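Putative uncharacterized protein (Staphylococcus aureus, PDB 3R2T) belongs to the staphylococcal and streptococcal toxin family as a superantigen-like protein, is probably secreted, and is of undetermined function, with an OB-fold and a beta-grasp domain. Local coordinates at residues Tyr111-Val123 with Ile133-Lys145. Residues are numbered along the deposited sequence; the frame is centred on the assembly and turned at random. Where two conformers were deposited one is given.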
# COMPACT_ATOMS: atom_id res chain seq x y z
N TYR A 111 9.43 -6.03 14.89
CA TYR A 111 10.83 -5.68 14.66
C TYR A 111 11.11 -4.21 14.95
O TYR A 111 11.70 -3.50 14.14
CB TYR A 111 11.21 -6.04 13.22
CG TYR A 111 10.84 -7.47 12.87
CD1 TYR A 111 11.41 -8.54 13.55
CD2 TYR A 111 9.94 -7.74 11.85
CE1 TYR A 111 11.07 -9.84 13.23
CE2 TYR A 111 9.60 -9.04 11.52
CZ TYR A 111 10.17 -10.09 12.22
OH TYR A 111 9.85 -11.37 11.90
N LYS A 112 10.70 -3.78 16.14
CA LYS A 112 10.85 -2.39 16.55
C LYS A 112 12.33 -2.08 16.80
O LYS A 112 12.79 -0.97 16.55
CB LYS A 112 9.99 -2.09 17.78
CG LYS A 112 8.48 -2.22 17.52
CD LYS A 112 7.98 -1.24 16.44
CE LYS A 112 6.47 -1.37 16.15
NZ LYS A 112 5.61 -1.05 17.31
N GLU A 113 13.05 -3.07 17.30
CA GLU A 113 14.48 -2.95 17.50
C GLU A 113 15.17 -3.73 16.36
O GLU A 113 14.59 -4.65 15.80
CB GLU A 113 14.93 -3.50 18.87
CG GLU A 113 14.57 -2.63 20.10
CD GLU A 113 13.07 -2.55 20.39
OE1 GLU A 113 12.32 -3.43 19.89
OE2 GLU A 113 12.65 -1.61 21.12
N LYS A 114 16.41 -3.33 16.04
CA LYS A 114 17.24 -3.96 14.99
C LYS A 114 17.28 -5.47 15.25
O LYS A 114 17.67 -5.91 16.32
CB LYS A 114 18.65 -3.35 15.03
CG LYS A 114 19.56 -3.59 13.80
CD LYS A 114 20.88 -2.81 14.00
CE LYS A 114 21.72 -2.64 12.73
NZ LYS A 114 22.22 -3.90 12.12
N THR A 115 16.87 -6.24 14.25
CA THR A 115 16.79 -7.69 14.34
C THR A 115 17.68 -8.31 13.28
O THR A 115 17.65 -7.89 12.13
CB THR A 115 15.32 -8.15 14.08
OG1 THR A 115 14.43 -7.38 14.92
CG2 THR A 115 15.13 -9.65 14.36
N HIS A 116 18.46 -9.32 13.68
CA HIS A 116 19.38 -10.02 12.76
C HIS A 116 18.88 -11.42 12.43
O HIS A 116 18.01 -11.95 13.09
CB HIS A 116 20.78 -10.18 13.37
CG HIS A 116 21.46 -8.90 13.70
ND1 HIS A 116 21.97 -8.05 12.74
CD2 HIS A 116 21.79 -8.35 14.89
CE1 HIS A 116 22.53 -7.01 13.32
NE2 HIS A 116 22.44 -7.17 14.63
N GLY A 117 19.46 -12.00 11.39
CA GLY A 117 19.14 -13.36 10.98
C GLY A 117 17.78 -13.59 10.38
O GLY A 117 17.17 -14.61 10.63
N LEU A 118 17.30 -12.68 9.56
CA LEU A 118 15.99 -12.87 8.96
C LEU A 118 16.04 -13.34 7.51
O LEU A 118 17.01 -13.08 6.81
CB LEU A 118 15.21 -11.57 9.00
CG LEU A 118 14.86 -10.94 10.34
CD1 LEU A 118 14.30 -9.53 10.09
CD2 LEU A 118 13.88 -11.82 11.09
N ASP A 119 15.01 -14.07 7.09
CA ASP A 119 14.84 -14.49 5.68
C ASP A 119 13.58 -13.77 5.23
O ASP A 119 12.68 -13.50 6.03
CB ASP A 119 14.69 -16.00 5.49
CG ASP A 119 16.01 -16.76 5.65
OD1 ASP A 119 17.07 -16.12 5.83
OD2 ASP A 119 15.99 -18.01 5.58
N VAL A 120 13.51 -13.45 3.95
CA VAL A 120 12.38 -12.74 3.44
C VAL A 120 12.03 -13.23 2.07
O VAL A 120 12.90 -13.30 1.19
CB VAL A 120 12.69 -11.22 3.33
CG1 VAL A 120 11.53 -10.47 2.68
CG2 VAL A 120 13.04 -10.62 4.71
N PHE A 121 10.76 -13.62 1.90
CA PHE A 121 10.27 -14.04 0.62
C PHE A 121 9.47 -12.83 0.18
O PHE A 121 8.56 -12.43 0.87
CB PHE A 121 9.41 -15.29 0.70
CG PHE A 121 8.93 -15.77 -0.64
CD1 PHE A 121 9.79 -16.49 -1.47
CD2 PHE A 121 7.65 -15.48 -1.08
CE1 PHE A 121 9.36 -16.92 -2.73
CE2 PHE A 121 7.22 -15.90 -2.33
CZ PHE A 121 8.08 -16.61 -3.16
N ALA A 122 9.83 -12.25 -0.95
CA ALA A 122 9.18 -11.04 -1.44
C ALA A 122 8.60 -11.19 -2.83
O ALA A 122 9.17 -11.86 -3.69
CB ALA A 122 10.21 -9.88 -1.45
N VAL A 123 7.43 -10.57 -3.02
CA VAL A 123 6.70 -10.56 -4.28
C VAL A 123 6.24 -9.11 -4.48
O VAL A 123 5.68 -8.50 -3.58
CB VAL A 123 5.48 -11.51 -4.24
CG1 VAL A 123 4.72 -11.49 -5.56
CG2 VAL A 123 5.93 -12.92 -3.92
N ILE A 133 11.03 -2.34 -4.38
CA ILE A 133 9.97 -3.32 -4.48
C ILE A 133 9.13 -3.40 -3.22
O ILE A 133 9.63 -3.77 -2.16
CB ILE A 133 10.60 -4.70 -4.77
CG1 ILE A 133 11.40 -4.63 -6.08
CG2 ILE A 133 9.53 -5.75 -4.84
CD1 ILE A 133 12.35 -5.83 -6.33
N PHE A 134 7.84 -3.07 -3.35
CA PHE A 134 6.90 -3.12 -2.23
C PHE A 134 6.31 -4.51 -2.10
O PHE A 134 5.64 -4.99 -3.01
CB PHE A 134 5.77 -2.11 -2.47
CG PHE A 134 6.12 -0.67 -2.17
CD1 PHE A 134 7.39 -0.17 -2.42
CD2 PHE A 134 5.14 0.20 -1.72
CE1 PHE A 134 7.69 1.18 -2.16
CE2 PHE A 134 5.43 1.55 -1.47
CZ PHE A 134 6.71 2.03 -1.69
N SER A 135 6.53 -5.15 -0.96
CA SER A 135 6.03 -6.49 -0.71
C SER A 135 5.45 -6.58 0.70
O SER A 135 5.76 -5.74 1.57
CB SER A 135 7.15 -7.51 -0.90
OG SER A 135 6.67 -8.84 -0.79
N VAL A 136 4.61 -7.60 0.91
CA VAL A 136 3.94 -7.81 2.20
C VAL A 136 4.45 -8.99 3.01
O VAL A 136 4.44 -10.11 2.54
CB VAL A 136 2.43 -8.05 1.99
CG1 VAL A 136 1.75 -8.32 3.33
CG2 VAL A 136 1.78 -6.86 1.27
N SER A 137 4.88 -8.71 4.23
CA SER A 137 5.33 -9.75 5.17
C SER A 137 6.30 -10.77 4.56
O SER A 137 7.28 -10.37 3.91
CB SER A 137 4.10 -10.40 5.78
OG SER A 137 3.28 -9.40 6.37
N GLY A 138 6.06 -12.06 4.76
CA GLY A 138 6.96 -13.10 4.23
C GLY A 138 8.28 -13.16 4.97
O GLY A 138 9.29 -13.58 4.41
N VAL A 139 8.29 -12.74 6.24
CA VAL A 139 9.50 -12.71 7.04
C VAL A 139 9.53 -13.87 8.01
O VAL A 139 8.54 -14.16 8.63
CB VAL A 139 9.57 -11.40 7.88
CG1 VAL A 139 10.89 -11.36 8.65
CG2 VAL A 139 9.45 -10.13 6.98
N THR A 140 10.70 -14.50 8.13
CA THR A 140 10.94 -15.65 9.03
C THR A 140 12.37 -15.63 9.57
O THR A 140 13.20 -14.82 9.14
CB THR A 140 10.85 -16.97 8.24
OG1 THR A 140 11.72 -16.89 7.11
CG2 THR A 140 9.45 -17.24 7.73
N LYS A 141 12.66 -16.53 10.52
CA LYS A 141 14.01 -16.68 11.05
C LYS A 141 14.76 -17.59 10.10
O LYS A 141 14.17 -18.50 9.52
CB LYS A 141 14.03 -17.33 12.44
CG LYS A 141 13.50 -16.51 13.59
CD LYS A 141 13.81 -17.23 14.91
CE LYS A 141 13.51 -16.38 16.15
NZ LYS A 141 14.07 -17.05 17.37
N LYS A 142 16.06 -17.37 9.96
CA LYS A 142 16.88 -18.20 9.08
C LYS A 142 17.13 -19.58 9.70
O LYS A 142 16.90 -19.80 10.89
CB LYS A 142 18.21 -17.53 8.75
CG LYS A 142 19.19 -17.35 9.91
CD LYS A 142 20.44 -16.57 9.42
CE LYS A 142 21.53 -16.42 10.46
NZ LYS A 142 22.25 -17.68 10.75
N ASN A 143 17.59 -20.50 8.87
CA ASN A 143 17.92 -21.84 9.32
C ASN A 143 19.03 -21.88 10.34
O ASN A 143 20.01 -21.17 10.21
CB ASN A 143 18.36 -22.70 8.15
CG ASN A 143 17.21 -23.12 7.28
OD1 ASN A 143 16.06 -22.82 7.57
ND2 ASN A 143 17.52 -23.84 6.21
N VAL A 144 18.85 -22.73 11.34
CA VAL A 144 19.85 -22.94 12.39
C VAL A 144 20.79 -24.06 11.93
O VAL A 144 21.98 -24.05 12.25
CB VAL A 144 19.18 -23.36 13.71
CG1 VAL A 144 20.20 -23.96 14.69
CG2 VAL A 144 18.42 -22.18 14.32
N LYS A 145 20.24 -25.05 11.22
CA LYS A 145 21.03 -26.19 10.73
C LYS A 145 21.40 -26.01 9.27
O LYS A 145 20.96 -25.08 8.62
CB LYS A 145 20.28 -27.50 10.95
CG LYS A 145 20.14 -27.83 12.41
CD LYS A 145 19.31 -29.07 12.70
CE LYS A 145 19.29 -29.34 14.22
NZ LYS A 145 18.49 -30.54 14.60
O HOH W 1 17.53 -20.05 6.08
O HOH W 2 7.96 -9.75 1.49
O HOH W 3 3.99 -9.11 -1.48
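S135 meets V123 just before strand 133-141 is interrupted at S137 and G138: its hydroxyl, carried anti to the backbone N (chi1 -174°), takes the place of a backbone carbonyl, and V123 N donates to S135 OG at 2.9 Å. A small polar side chain suits this spot, since one water also donates to S135 OG, F121 O and S137 O and so ties the two strands together where direct pairing lapses. Within the interruption, G138 has positive phi, and F121 N donates to G138 O at 2.9 Å; having no side chain, G138 can sit close against F121 O. V139 pairs with V120, both side chains on the face opposite that of D119 and T140. V139 CG1 lies 3.4 Å from Y111 OH and also packs against L118 CD2, so one branch serves both neighbours. Next comes T140, locked to D119 by two backbone bonds, of which D119 N to T140 O is nearly straight (173°). Their side chains share the other face, where K177 reaches both T140 OG1 and D119 OD2. K142 N then bonds G117 O, while the lysine's aliphatic chain runs over the bare glycine at the strand corner, with K142 CD 3.8 Å from G117 CA. Finally, a water links N143 N to D119 OD2. Regular antiparallel pairing thus holds one end of this OB-fold ladder, whereas serine and water replace it at the other; the buried carboxylate of D119, met by K177, N76 N and water, is probably stabilised as an anion.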